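Local coordinates for protein aspartokinase (Arabidopsis thaliana, PDB 2CDQ) that catalyses the ATP-dependent phosphorylation of L-aspartate to 4-phospho-L-aspartate, the first step of lysine, threonine, methionine and isoleucine synthesis, and binds lysine and S-adenosylmethionine as allosteric effectors, at residues Ile27-Phe33 with Glu57-Leu63; Gln250-Asp254 with Ala288-His292; Pro273-Glu279 with Thr319-Arg325; Asp278-Glu282 with Lys459-Ser463. All coordinates share one frame; numbering follows the deposited sequence.

Contact 1 of 4, residues Ile27-Phe33 with Glu57-Leu63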
loop_
_atom_site.group_PDB
_atom_site.type_symbol
_atom_site.label_atom_id
_atom_site.label_comp_id
_atom_site.label_asym_id
_atom_site.label_seq_id
_atom_site.Cartn_x
_atom_site.Cartn_y
_atom_site.Cartn_z
ATOM N N ILE A 27 2.248 0.401 -46.558
ATOM C CA ILE A 27 2.891 1.000 -45.384
ATOM C C ILE A 27 3.593 -0.112 -44.596
ATOM O O ILE A 27 2.993 -1.159 -44.345
ATOM C CB ILE A 27 1.850 1.711 -44.468
ATOM C CG1 ILE A 27 1.074 2.800 -45.228
ATOM C CG2 ILE A 27 2.513 2.271 -43.215
ATOM C CD1 ILE A 27 1.841 4.092 -45.478
ATOM N N THR A 28 4.854 0.106 -44.215
ATOM C CA THR A 28 5.642 -0.942 -43.541
ATOM C C THR A 28 5.796 -0.766 -42.031
ATOM O O THR A 28 5.922 -1.754 -41.301
ATOM C CB THR A 28 7.051 -1.123 -44.169
ATOM O OG1 THR A 28 7.655 0.159 -44.387
ATOM C CG2 THR A 28 6.959 -1.879 -45.489
ATOM N N CYS A 29 5.788 0.486 -41.573
ATOM C CA CYS A 29 5.972 0.812 -40.156
ATOM C C CYS A 29 5.598 2.258 -39.837
ATOM O O CYS A 29 5.453 3.093 -40.735
ATOM C CB CYS A 29 7.423 0.567 -39.733
ATOM S SG CYS A 29 8.590 1.560 -40.677
ATOM N N VAL A 30 5.452 2.536 -38.545
ATOM C CA VAL A 30 5.208 3.887 -38.044
ATOM C C VAL A 30 6.403 4.371 -37.211
ATOM O O VAL A 30 6.915 3.643 -36.357
ATOM C CB VAL A 30 3.873 3.982 -37.251
ATOM C CG1 VAL A 30 3.681 2.774 -36.343
ATOM C CG2 VAL A 30 3.801 5.269 -36.458
ATOM N N MET A 31 6.857 5.590 -37.494
ATOM C CA MET A 31 7.966 6.198 -36.761
ATOM C C MET A 31 7.474 7.416 -35.998
ATOM O O MET A 31 6.869 8.325 -36.574
ATOM C CB MET A 31 9.101 6.575 -37.711
ATOM C CG MET A 31 9.628 5.396 -38.514
ATOM S SD MET A 31 10.701 5.895 -39.864
ATOM C CE MET A 31 12.303 5.666 -39.122
ATOM N N LYS A 32 7.716 7.410 -34.692
ATOM C CA LYS A 32 7.277 8.487 -33.822
ATOM C C LYS A 32 8.475 9.313 -33.396
ATOM O O LYS A 32 9.514 8.767 -33.015
ATOM C CB LYS A 32 6.557 7.927 -32.595
ATOM C CG LYS A 32 6.093 8.976 -31.599
ATOM C CD LYS A 32 7.156 9.275 -30.558
ATOM C CE LYS A 32 6.726 10.403 -29.651
ATOM N NZ LYS A 32 7.359 10.251 -28.318
ATOM N N PHE A 33 8.309 10.632 -33.457
ATOM C CA PHE A 33 9.354 11.573 -33.067
ATOM C C PHE A 33 8.849 12.580 -32.038
ATOM O O PHE A 33 7.780 13.180 -32.205
ATOM C CB PHE A 33 9.915 12.285 -34.303
ATOM C CG PHE A 33 10.652 11.374 -35.238
ATOM C CD1 PHE A 33 12.015 11.140 -35.069
ATOM C CD2 PHE A 33 9.985 10.735 -36.274
ATOM C CE1 PHE A 33 12.708 10.286 -35.925
ATOM C CE2 PHE A 33 10.665 9.874 -37.137
ATOM C CZ PHE A 33 12.031 9.648 -36.961
ATOM N N GLU A 57 11.785 1.201 -47.195
ATOM C CA GLU A 57 10.755 1.194 -46.156
ATOM C C GLU A 57 9.777 2.350 -46.397
ATOM O O GLU A 57 10.191 3.443 -46.782
ATOM C CB GLU A 57 11.411 1.326 -44.779
ATOM C CG GLU A 57 10.662 0.656 -43.628
ATOM C CD GLU A 57 11.010 -0.817 -43.451
ATOM O OE1 GLU A 57 12.121 -1.229 -43.852
ATOM O OE2 GLU A 57 10.170 -1.562 -42.896
ATOM N N SER A 58 8.485 2.102 -46.190
ATOM C CA SER A 58 7.446 3.119 -46.398
ATOM C C SER A 58 6.783 3.479 -45.068
ATOM O O SER A 58 5.877 2.772 -44.617
ATOM C CB SER A 58 6.383 2.628 -47.394
ATOM O OG SER A 58 6.907 2.481 -48.703
ATOM N N PRO A 59 7.226 4.583 -44.437
ATOM C CA PRO A 59 6.819 4.875 -43.062
ATOM C C PRO A 59 5.593 5.776 -42.919
ATOM O O PRO A 59 5.236 6.501 -43.852
ATOM C CB PRO A 59 8.044 5.592 -42.496
ATOM C CG PRO A 59 8.688 6.266 -43.700
ATOM C CD PRO A 59 8.143 5.613 -44.960
ATOM N N VAL A 60 4.956 5.700 -41.752
ATOM C CA VAL A 60 4.004 6.716 -41.304
ATOM C C VAL A 60 4.695 7.505 -40.195
ATOM O O VAL A 60 5.219 6.919 -39.251
ATOM C CB VAL A 60 2.675 6.101 -40.785
ATOM C CG1 VAL A 60 1.865 7.124 -39.986
ATOM C CG2 VAL A 60 1.841 5.575 -41.941
ATOM N N ILE A 61 4.711 8.827 -40.317
ATOM C CA ILE A 61 5.419 9.659 -39.353
ATOM C C ILE A 61 4.459 10.302 -38.356
ATOM O O ILE A 61 3.474 10.935 -38.737
ATOM C CB ILE A 61 6.293 10.726 -40.056
ATOM C CG1 ILE A 61 7.160 10.085 -41.156
ATOM C CG2 ILE A 61 7.142 11.504 -39.040
ATOM C CD1 ILE A 61 8.211 9.061 -40.664
ATOM N N VAL A 62 4.754 10.105 -37.075
ATOM C CA VAL A 62 3.991 10.712 -35.994
ATOM C C VAL A 62 4.857 11.779 -35.352
ATOM O O VAL A 62 5.931 11.478 -34.819
ATOM C CB VAL A 62 3.573 9.668 -34.926
ATOM C CG1 VAL A 62 2.825 10.338 -33.780
ATOM C CG2 VAL A 62 2.700 8.597 -35.541
ATOM N N LEU A 63 4.394 13.025 -35.405
ATOM C CA LEU A 63 5.149 14.138 -34.835
ATOM C C LEU A 63 4.499 14.753 -33.610
ATOM O O LEU A 63 3.286 14.963 -33.570
ATOM C CB LEU A 63 5.389 15.240 -35.870
ATOM C CG LEU A 63 6.293 14.975 -37.068
ATOM C CD1 LEU A 63 6.470 16.270 -37.818
ATOM C CD2 LEU A 63 7.640 14.417 -36.642
#

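Contact 2 of 4, residues Gln250-Asp254 with Ala288-His292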
loop_
_atom_site.group_PDB
_atom_site.type_symbol
_atom_site.label_atom_id
_atom_site.label_comp_id
_atom_site.label_asym_id
_atom_site.label_seq_id
_atom_site.Cartn_x
_atom_site.Cartn_y
_atom_site.Cartn_z
ATOM N N GLN A 250 8.012 2.060 -34.044
ATOM C CA GLN A 250 9.311 2.610 -33.665
ATOM C C GLN A 250 9.156 3.916 -32.910
ATOM O O GLN A 250 8.434 4.806 -33.347
ATOM C CB GLN A 250 10.169 2.852 -34.907
ATOM C CG GLN A 250 10.704 1.591 -35.574
ATOM C CD GLN A 250 11.592 1.885 -36.779
ATOM O OE1 GLN A 250 11.921 3.045 -37.068
ATOM N NE2 GLN A 250 11.985 0.828 -37.489
ATOM N N VAL A 251 9.837 4.027 -31.776
ATOM C CA VAL A 251 9.863 5.269 -31.003
ATOM C C VAL A 251 11.295 5.795 -30.996
ATOM O O VAL A 251 12.220 5.099 -30.574
ATOM C CB VAL A 251 9.319 5.054 -29.563
ATOM C CG1 VAL A 251 9.695 6.203 -28.640
ATOM C CG2 VAL A 251 7.809 4.873 -29.587
ATOM N N TRP A 252 11.474 7.020 -31.480
ATOM C CA TRP A 252 12.812 7.593 -31.625
ATOM C C TRP A 252 13.274 8.464 -30.445
ATOM O O TRP A 252 12.505 9.256 -29.892
ATOM C CB TRP A 252 12.927 8.336 -32.957
ATOM C CG TRP A 252 12.928 7.396 -34.136
ATOM C CD1 TRP A 252 11.837 6.887 -34.785
ATOM C CD2 TRP A 252 14.076 6.843 -34.791
ATOM N NE1 TRP A 252 12.236 6.053 -35.801
ATOM C CE2 TRP A 252 13.604 6.008 -35.826
ATOM C CE3 TRP A 252 15.456 6.971 -34.603
ATOM C CZ2 TRP A 252 14.466 5.306 -36.670
ATOM C CZ3 TRP A 252 16.311 6.271 -35.444
ATOM C CH2 TRP A 252 15.813 5.450 -36.464
ATOM N N LYS A 253 14.539 8.278 -30.070
ATOM C CA LYS A 253 15.191 9.023 -28.991
ATOM C C LYS A 253 16.615 9.426 -29.397
ATOM O O LYS A 253 17.071 9.081 -30.489
ATOM C CB LYS A 253 15.232 8.184 -27.708
ATOM C CG LYS A 253 13.903 8.072 -26.965
ATOM C CD LYS A 253 14.116 7.736 -25.495
ATOM C CE LYS A 253 14.486 8.979 -24.686
ATOM N NZ LYS A 253 14.912 8.642 -23.295
ATOM N N ASP A 254 17.314 10.145 -28.516
ATOM C CA ASP A 254 18.684 10.599 -28.787
ATOM C C ASP A 254 19.782 9.711 -28.185
ATOM O O ASP A 254 20.974 10.012 -28.313
ATOM C CB ASP A 254 18.862 12.045 -28.325
ATOM C CG ASP A 254 18.098 13.028 -29.190
ATOM O OD1 ASP A 254 17.952 12.776 -30.407
ATOM O OD2 ASP A 254 17.648 14.062 -28.654
ATOM N N ALA A 288 13.363 5.851 -19.206
ATOM C CA ALA A 288 13.415 6.753 -20.351
ATOM C C ALA A 288 12.311 7.795 -20.125
ATOM O O ALA A 288 11.712 7.837 -19.044
ATOM C CB ALA A 288 13.189 5.985 -21.637
ATOM N N GLN A 289 12.029 8.640 -21.109
ATOM C CA GLN A 289 10.890 9.545 -20.976
ATOM C C GLN A 289 9.862 9.249 -22.057
ATOM O O GLN A 289 9.336 10.157 -22.705
ATOM C CB GLN A 289 11.333 11.011 -21.005
ATOM C CG GLN A 289 11.709 11.592 -19.638
ATOM C CD GLN A 289 13.018 11.043 -19.080
ATOM O OE1 GLN A 289 13.138 10.809 -17.878
ATOM N NE2 GLN A 289 14.003 10.834 -19.950
ATOM N N VAL A 290 9.582 7.961 -22.240
ATOM C CA VAL A 290 8.717 7.493 -23.325
ATOM C C VAL A 290 7.797 6.345 -22.906
ATOM O O VAL A 290 7.993 5.717 -21.862
ATOM C CB VAL A 290 9.539 7.041 -24.573
ATOM C CG1 VAL A 290 10.154 8.238 -25.294
ATOM C CG2 VAL A 290 10.604 6.007 -24.193
ATOM N N LEU A 291 6.790 6.090 -23.737
ATOM C CA LEU A 291 5.936 4.915 -23.620
ATOM C C LEU A 291 5.298 4.748 -22.241
ATOM O O LEU A 291 5.609 3.809 -21.498
ATOM C CB LEU A 291 6.702 3.654 -24.042
ATOM C CG LEU A 291 7.164 3.612 -25.499
ATOM C CD1 LEU A 291 8.330 2.665 -25.660
ATOM C CD2 LEU A 291 6.016 3.220 -26.422
ATOM N N HIS A 292 4.408 5.679 -21.906
ATOM C CA HIS A 292 3.539 5.531 -20.750
ATOM C C HIS A 292 2.798 4.204 -20.922
ATOM O O HIS A 292 2.459 3.835 -22.047
ATOM C CB HIS A 292 2.564 6.704 -20.676
ATOM C CG HIS A 292 1.595 6.615 -19.538
ATOM N ND1 HIS A 292 0.466 5.826 -19.581
ATOM C CD2 HIS A 292 1.584 7.219 -18.327
ATOM C CE1 HIS A 292 -0.198 5.945 -18.446
ATOM N NE2 HIS A 292 0.458 6.785 -17.667
#

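Contact 3 of 4, residues Pro273-Glu279 with Thr319-Arg325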
loop_
_atom_site.group_PDB
_atom_site.type_symbol
_atom_site.label_atom_id
_atom_site.label_comp_id
_atom_site.label_asym_id
_atom_site.label_seq_id
_atom_site.Cartn_x
_atom_site.Cartn_y
_atom_site.Cartn_z
ATOM N N PRO A 273 19.153 -4.223 -24.502
ATOM C CA PRO A 273 18.769 -4.711 -25.839
ATOM C C PRO A 273 17.338 -5.237 -25.950
ATOM O O PRO A 273 16.663 -4.955 -26.940
ATOM C CB PRO A 273 19.778 -5.840 -26.115
ATOM C CG PRO A 273 20.376 -6.177 -24.791
ATOM C CD PRO A 273 20.363 -4.906 -24.009
ATOM N N TYR A 274 16.883 -5.986 -24.946
ATOM C CA TYR A 274 15.560 -6.605 -24.995
ATOM C C TYR A 274 14.737 -6.300 -23.753
ATOM O O TYR A 274 15.255 -6.303 -22.631
ATOM C CB TYR A 274 15.673 -8.121 -25.181
ATOM C CG TYR A 274 16.583 -8.534 -26.315
ATOM C CD1 TYR A 274 17.879 -8.987 -26.060
ATOM C CD2 TYR A 274 16.154 -8.459 -27.644
ATOM C CE1 TYR A 274 18.722 -9.356 -27.094
ATOM C CE2 TYR A 274 16.991 -8.831 -28.687
ATOM C CZ TYR A 274 18.272 -9.277 -28.405
ATOM O OH TYR A 274 19.102 -9.649 -29.435
ATOM N N LEU A 275 13.449 -6.053 -23.970
ATOM C CA LEU A 275 12.541 -5.722 -22.891
ATOM C C LEU A 275 11.191 -6.400 -23.092
ATOM O O LEU A 275 10.793 -6.716 -24.217
ATOM C CB LEU A 275 12.364 -4.208 -22.830
ATOM C CG LEU A 275 12.385 -3.483 -21.483
ATOM C CD1 LEU A 275 13.699 -3.702 -20.744
ATOM C CD2 LEU A 275 12.160 -2.003 -21.720
ATOM N N THR A 276 10.494 -6.623 -21.988
ATOM C CA THR A 276 9.163 -7.212 -22.004
ATOM C C THR A 276 8.137 -6.091 -21.858
ATOM O O THR A 276 8.401 -5.100 -21.175
ATOM C CB THR A 276 9.037 -8.241 -20.856
ATOM O OG1 THR A 276 9.870 -9.370 -21.145
ATOM C CG2 THR A 276 7.616 -8.717 -20.665
ATOM N N PHE A 277 6.979 -6.232 -22.499
ATOM C CA PHE A 277 5.894 -5.256 -22.332
ATOM C C PHE A 277 5.560 -4.976 -20.863
ATOM O O PHE A 277 5.170 -3.856 -20.516
ATOM C CB PHE A 277 4.633 -5.698 -23.074
ATOM C CG PHE A 277 4.619 -5.326 -24.525
ATOM C CD1 PHE A 277 4.747 -6.303 -25.503
ATOM C CD2 PHE A 277 4.469 -3.998 -24.917
ATOM C CE1 PHE A 277 4.731 -5.967 -26.856
ATOM C CE2 PHE A 277 4.452 -3.647 -26.265
ATOM C CZ PHE A 277 4.583 -4.634 -27.238
ATOM N N ASP A 278 5.703 -6.000 -20.016
ATOM C CA ASP A 278 5.522 -5.866 -18.567
ATOM C C ASP A 278 6.670 -5.100 -17.937
ATOM O O ASP A 278 6.460 -4.259 -17.068
ATOM C CB ASP A 278 5.390 -7.236 -17.891
ATOM C CG ASP A 278 4.000 -7.840 -18.052
ATOM O OD1 ASP A 278 3.901 -9.087 -18.136
ATOM O OD2 ASP A 278 3.007 -7.074 -18.100
ATOM N N GLU A 279 7.886 -5.402 -18.374
ATOM C CA GLU A 279 9.055 -4.706 -17.880
ATOM C C GLU A 279 8.951 -3.244 -18.281
ATOM O O GLU A 279 9.128 -2.355 -17.444
ATOM C CB GLU A 279 10.334 -5.335 -18.428
ATOM C CG GLU A 279 10.606 -6.731 -17.900
ATOM C CD GLU A 279 11.951 -7.268 -18.342
ATOM O OE1 GLU A 279 12.100 -7.587 -19.550
ATOM O OE2 GLU A 279 12.855 -7.372 -17.475
ATOM N N THR A 319 16.374 -1.042 -28.559
ATOM C CA THR A 319 15.641 -1.853 -27.592
ATOM C C THR A 319 14.329 -2.320 -28.213
ATOM O O THR A 319 13.482 -1.494 -28.564
ATOM C CB THR A 319 15.367 -1.057 -26.291
ATOM O OG1 THR A 319 16.602 -0.808 -25.616
ATOM C CG2 THR A 319 14.458 -1.826 -25.355
ATOM N N ILE A 320 14.174 -3.637 -28.365
ATOM C CA ILE A 320 12.915 -4.208 -28.855
ATOM C C ILE A 320 12.076 -4.640 -27.665
ATOM O O ILE A 320 12.520 -5.442 -26.839
ATOM C CB ILE A 320 13.093 -5.431 -29.820
ATOM C CG1 ILE A 320 14.262 -5.235 -30.782
ATOM C CG2 ILE A 320 11.839 -5.660 -30.651
ATOM C CD1 ILE A 320 15.471 -6.103 -30.487
ATOM N N ILE A 321 10.866 -4.094 -27.576
ATOM C CA ILE A 321 9.918 -4.509 -26.553
ATOM C C ILE A 321 8.954 -5.544 -27.139
ATOM O O ILE A 321 8.228 -5.263 -28.099
ATOM C CB ILE A 321 9.145 -3.320 -25.961
ATOM C CG1 ILE A 321 10.111 -2.199 -25.564
ATOM C CG2 ILE A 321 8.314 -3.783 -24.766
ATOM C CD1 ILE A 321 9.455 -0.826 -25.429
ATOM N N THR A 322 8.977 -6.745 -26.559
ATOM C CA THR A 322 8.153 -7.867 -27.019
ATOM C C THR A 322 7.366 -8.482 -25.860
ATOM O O THR A 322 7.609 -8.152 -24.692
ATOM C CB THR A 322 9.006 -8.967 -27.717
ATOM O OG1 THR A 322 10.121 -9.318 -26.890
ATOM C CG2 THR A 322 9.523 -8.492 -29.080
ATOM N N LYS A 323 6.418 -9.359 -26.199
ATOM C CA LYS A 323 5.604 -10.091 -25.219
ATOM C C LYS A 323 6.491 -10.840 -24.217
ATOM O O LYS A 323 6.326 -10.700 -23.001
ATOM C CB LYS A 323 4.677 -11.077 -25.946
ATOM C CG LYS A 323 3.615 -11.764 -25.081
ATOM C CD LYS A 323 2.288 -10.993 -25.092
ATOM C CE LYS A 323 1.074 -11.932 -25.237
ATOM N NZ LYS A 323 0.862 -12.840 -24.068
ATOM N N THR A 324 7.435 -11.618 -24.747
ATOM C CA THR A 324 8.356 -12.418 -23.942
ATOM C C THR A 324 9.785 -12.312 -24.484
ATOM O O THR A 324 9.997 -11.880 -25.624
ATOM C CB THR A 324 7.926 -13.908 -23.906
ATOM O OG1 THR A 324 7.586 -14.345 -25.228
ATOM C CG2 THR A 324 6.724 -14.108 -22.988
ATOM N N ARG A 325 10.759 -12.706 -23.663
ATOM C CA ARG A 325 12.169 -12.671 -24.053
ATOM C C ARG A 325 12.983 -13.733 -23.308
ATOM O O ARG A 325 12.553 -14.240 -22.271
ATOM C CB ARG A 325 12.769 -11.266 -23.840
ATOM C CG ARG A 325 12.967 -10.829 -22.373
ATOM C CD ARG A 325 13.654 -9.473 -22.290
ATOM N NE ARG A 325 13.954 -9.047 -20.920
ATOM C CZ ARG A 325 15.121 -9.233 -20.297
ATOM N NH1 ARG A 325 16.124 -9.862 -20.906
ATOM N NH2 ARG A 325 15.292 -8.791 -19.053
HETATM O O HOH W 1 4.589 -8.566 -21.116
#

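Contact 4 of 4, residues Asp278-Glu282 with Lys459-Ser463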
loop_
_atom_site.group_PDB
_atom_site.type_symbol
_atom_site.label_atom_id
_atom_site.label_comp_id
_atom_site.label_asym_id
_atom_site.label_seq_id
_atom_site.Cartn_x
_atom_site.Cartn_y
_atom_site.Cartn_z
ATOM N N ASP A 278 5.703 -6.000 -20.016
ATOM C CA ASP A 278 5.522 -5.866 -18.567
ATOM C C ASP A 278 6.670 -5.100 -17.937
ATOM O O ASP A 278 6.460 -4.259 -17.068
ATOM C CB ASP A 278 5.390 -7.236 -17.891
ATOM C CG ASP A 278 4.000 -7.840 -18.052
ATOM O OD1 ASP A 278 3.901 -9.087 -18.136
ATOM O OD2 ASP A 278 3.007 -7.074 -18.100
ATOM N N GLU A 279 7.886 -5.402 -18.374
ATOM C CA GLU A 279 9.055 -4.706 -17.880
ATOM C C GLU A 279 8.951 -3.244 -18.281
ATOM O O GLU A 279 9.128 -2.355 -17.444
ATOM C CB GLU A 279 10.334 -5.335 -18.428
ATOM C CG GLU A 279 10.606 -6.731 -17.900
ATOM C CD GLU A 279 11.951 -7.268 -18.342
ATOM O OE1 GLU A 279 12.100 -7.587 -19.550
ATOM O OE2 GLU A 279 12.855 -7.372 -17.475
ATOM N N ALA A 280 8.624 -3.005 -19.549
ATOM C CA ALA A 280 8.485 -1.649 -20.076
ATOM C C ALA A 280 7.463 -0.827 -19.291
ATOM O O ALA A 280 7.687 0.353 -19.025
ATOM C CB ALA A 280 8.129 -1.681 -21.555
ATOM N N ALA A 281 6.357 -1.463 -18.906
ATOM C CA ALA A 281 5.281 -0.799 -18.170
ATOM C C ALA A 281 5.734 -0.297 -16.795
ATOM O O ALA A 281 5.113 0.605 -16.216
ATOM C CB ALA A 281 4.088 -1.732 -18.031
ATOM N N GLU A 282 6.818 -0.882 -16.289
ATOM C CA GLU A 282 7.363 -0.532 -14.977
ATOM C C GLU A 282 8.614 0.337 -15.101
ATOM O O GLU A 282 9.165 0.793 -14.093
ATOM C CB GLU A 282 7.705 -1.801 -14.181
ATOM C CG GLU A 282 6.538 -2.764 -13.957
ATOM C CD GLU A 282 5.589 -2.329 -12.855
ATOM O OE1 GLU A 282 5.947 -1.428 -12.068
ATOM O OE2 GLU A 282 4.481 -2.901 -12.767
ATOM N N LYS A 459 6.174 -8.786 -8.750
ATOM C CA LYS A 459 6.393 -7.729 -9.730
ATOM C C LYS A 459 7.880 -7.559 -10.009
ATOM O O LYS A 459 8.710 -7.850 -9.151
ATOM C CB LYS A 459 5.749 -6.411 -9.265
ATOM C CG LYS A 459 4.201 -6.429 -9.212
ATOM C CD LYS A 459 3.630 -7.108 -10.454
ATOM C CE LYS A 459 2.281 -6.558 -10.878
ATOM N NZ LYS A 459 1.141 -7.346 -10.352
ATOM N N VAL A 460 8.209 -7.118 -11.218
ATOM C CA VAL A 460 9.602 -6.869 -11.611
ATOM C C VAL A 460 10.192 -5.623 -10.926
ATOM O O VAL A 460 11.405 -5.424 -10.922
ATOM C CB VAL A 460 9.761 -6.766 -13.168
ATOM C CG1 VAL A 460 9.545 -8.120 -13.826
ATOM C CG2 VAL A 460 8.800 -5.742 -13.754
ATOM N N ASN A 461 9.317 -4.811 -10.336
ATOM C CA ASN A 461 9.653 -3.500 -9.777
ATOM C C ASN A 461 9.630 -3.497 -8.248
ATOM O O ASN A 461 8.589 -3.735 -7.637
ATOM C CB ASN A 461 8.649 -2.465 -10.323
ATOM C CG ASN A 461 8.909 -1.037 -9.831
ATOM O OD1 ASN A 461 9.429 -0.811 -8.738
ATOM N ND2 ASN A 461 8.516 -0.064 -10.643
ATOM N N ILE A 462 10.776 -3.222 -7.634
ATOM C CA ILE A 462 10.827 -2.996 -6.185
ATOM C C ILE A 462 11.380 -1.608 -5.870
ATOM O O ILE A 462 12.417 -1.211 -6.401
ATOM C CB ILE A 462 11.610 -4.108 -5.436
ATOM C CG1 ILE A 462 11.613 -3.843 -3.928
ATOM C CG2 ILE A 462 13.025 -4.262 -5.988
ATOM C CD1 ILE A 462 12.519 -4.769 -3.134
ATOM N N SER A 463 10.676 -0.872 -5.015
ATOM C CA SER A 463 11.034 0.512 -4.728
ATOM C C SER A 463 11.601 0.716 -3.323
ATOM O O SER A 463 11.067 0.183 -2.349
ATOM C CB SER A 463 9.826 1.424 -4.950
ATOM O OG SER A 463 9.387 1.361 -6.297
#

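Contact 1 of 4, residues Ile27-Phe33 with Glu57-Leu63
The segments I27-F33 and E57-L63 run parallel, the axes of strands 29-33 and 59-63 4.5 Å apart and inclined by 24°. The hydrogen bonds alternate as such a pairing demands: V60 N gives to C29 O, M31 N to V60 O (2.7 Å), V62 N to M31 O and F33 N to V62 O. Nearer the N-terminal end of the segments, T28 N donates to S58 O, while the T28 hydroxyl, set between N and carbonyl carbon (chi1 45°), accepts from S58 N at 2.8 Å from OG1. Alternate side chains serve two faces. V30, V60, K32 and V62 share one, where V30 CG2 leans obliquely on V62 CG2 at 3.6 Å and helix 232-244 packs over them. I27 reaches in from the preceding loop: its side chain and that of V60 cross at about a right angle, CG2 to CG2 3.6 Å. K32 begins with CG against V62, but its chain bends at chi2 (-90°) and carries NZ away to a salt bridge with D234. On the other face M31 and I61 lie side by side, M31 SD reaching P59 CB at 3.8 Å. Beyond them I61 CG2 approaches CD2 of F33 obliquely, and the F33 ring stacks on W252. The two strands, joined through helix 41-53, form the first beta-alpha-beta crossover of the amino acid kinase fold, which presents K32, an ATP-binding residue by similarity.

Contact 2 of 4, residues Gln250-Asp254 with Ala288-His292
V251 and K253 both point from strand 248-253 toward loop 288-292, and carbon-to-carbon contacts make up most of the meeting. In the apolar group, V251 uses both branches: CG1 meets V290 CG1 at 3.9 Å, and CG2 lies 4.0 Å from L291 CD2, the side chains of each pair sliding past each other in opposite directions. K253 adds its aliphatic portion, the chain crossing V290 obliquely with CD 4.0 Å from CG1, so that V290 is shared by both strand residues. The polar group is sparser. K253 bends at chi3 (80°), which brings NZ to 3.6 Å from A288 CB. The nearest polar atom across the contact, Q289 N, is itself a donor, and no hydrogen bond links the two segments. The loop takes its polar anchors elsewhere: L291 N donates to OD2 of the D234 that also holds K32, and H292, the N-cap of helix 293-302, uses ND1 to hold Q294 N and NE2 to bond L352 O of the second subunit. The chemistry thus implies a carbon-lined seat, made by V251, V290, L291 and the K253 methylenes, with the specificity of the loop's placement coming from its bonds to other surroundings.

Contact 3 of 4, residues Pro273-Glu279 with Thr319-Arg325
Strand 274-276 pairs in parallel with strand 319-322, axes 4.7 Å apart at 27°, through bonds from I320 N to P273 O, L275 N to I320 O, T322 N to L275 O and, at the first turn of the helix, F277 N to T322 O. R325, just past strand 319-322, reaches E279 in the first turn of helix 277-287 and grips it side-on with two nitrogens: NE meets OE1 at 2.7 Å and NH2 meets OE2 at 3.2 Å. Each oxygen offers its syn lone pair, and the guanidinium and carboxylate planes lie only 9° apart. The extended R325 chain (chi3 -176°) carries NE to OE1, passing T276 at about a right angle, while Y274 O sits over one face of the guanidinium. OE2 of E279 is also held by T333 OG1. I321, on the face it shares with L275, also reaches the helix, its CG2 over one face of the F277 ring, offset toward the rim and 4.1 Å from the centroid, in a CH-pi contact; L275 CB packs against I321 CG1 at 4.1 Å. On the outer face I320 CD1 runs beside Y274, touching CE2 at 3.6 Å. T276 is at the N-cap position but its side chain makes no capping bond; T276 N and OG1 give weak bonds to OE1 of E279, three residues on. The arrangement is a parallel strand pair running into helix 277-287 at the edge of the amino acid kinase sheet.

Contact 4 of 4, residues Asp278-Glu282 with Lys459-Ser463
E282 with V460 and N461 makes the tighter part of this contact between helix 277-287 and the start of strand 461-467, apolar at CG and polar at OE1. E282 CG lies 3.7 Å from V460 CG2. Beside it the carboxylate of E282, swung round by a bend at chi2 (-78°), faces N461. Here N461 ND2 gives a weak hydrogen bond to E282 OE1 at 3.2 Å, with an N-H...O angle of 131°; carboxylate and amide planes stand almost perpendicular, 84° apart. The looser side lies toward the start of the helix, where E279 CG comes no nearer to V460 CG1 than 4.4 Å. D278 is exposed and pairs with R300, and the K459 side chain leads away to a salt bridge with D345 of the second subunit. The firmer partners of E282 also belong to that subunit: OE2 bonds S378 OG and OE1 bonds E379 N, while N461 ND2 has a weak bond to E379 OE2 there. The buried carboxylate is therefore satisfied chiefly across the dimer, and its weak link to N461 adds the second ACT domain. S378 of the second subunit belongs to an effector-lysine site, so the bond from E282 to that hydroxyl is consistent with a second-shell role in holding S378.

Overall arrangement
Contacts 1, 2 and 3 all reach one mixed sheet, contact 2 through strand 248-253 alone. Contact 1 adjoins contact 2 directly, V30 O lying 3.0 Å from Q250 N and M31 CE packing on W252 CZ2. Contact 2 meets contact 3 where L291 CD1 touches I321 CD1 at 3.7 Å. Contact 4 shares D278 and E279 with contact 3 and joins helix 277-287 to strand 461-467 of the second ACT domain. Contacts 1 and 4 lie about 28 Å apart between centres. Measured between nearest atoms, the K32 side chain is about 6 Å from a lysine bound in the catalytic domain, and the E282 side chain about 8 Å from a bound lysine. The series therefore spans catalytic and regulatory regions through touching neighbours.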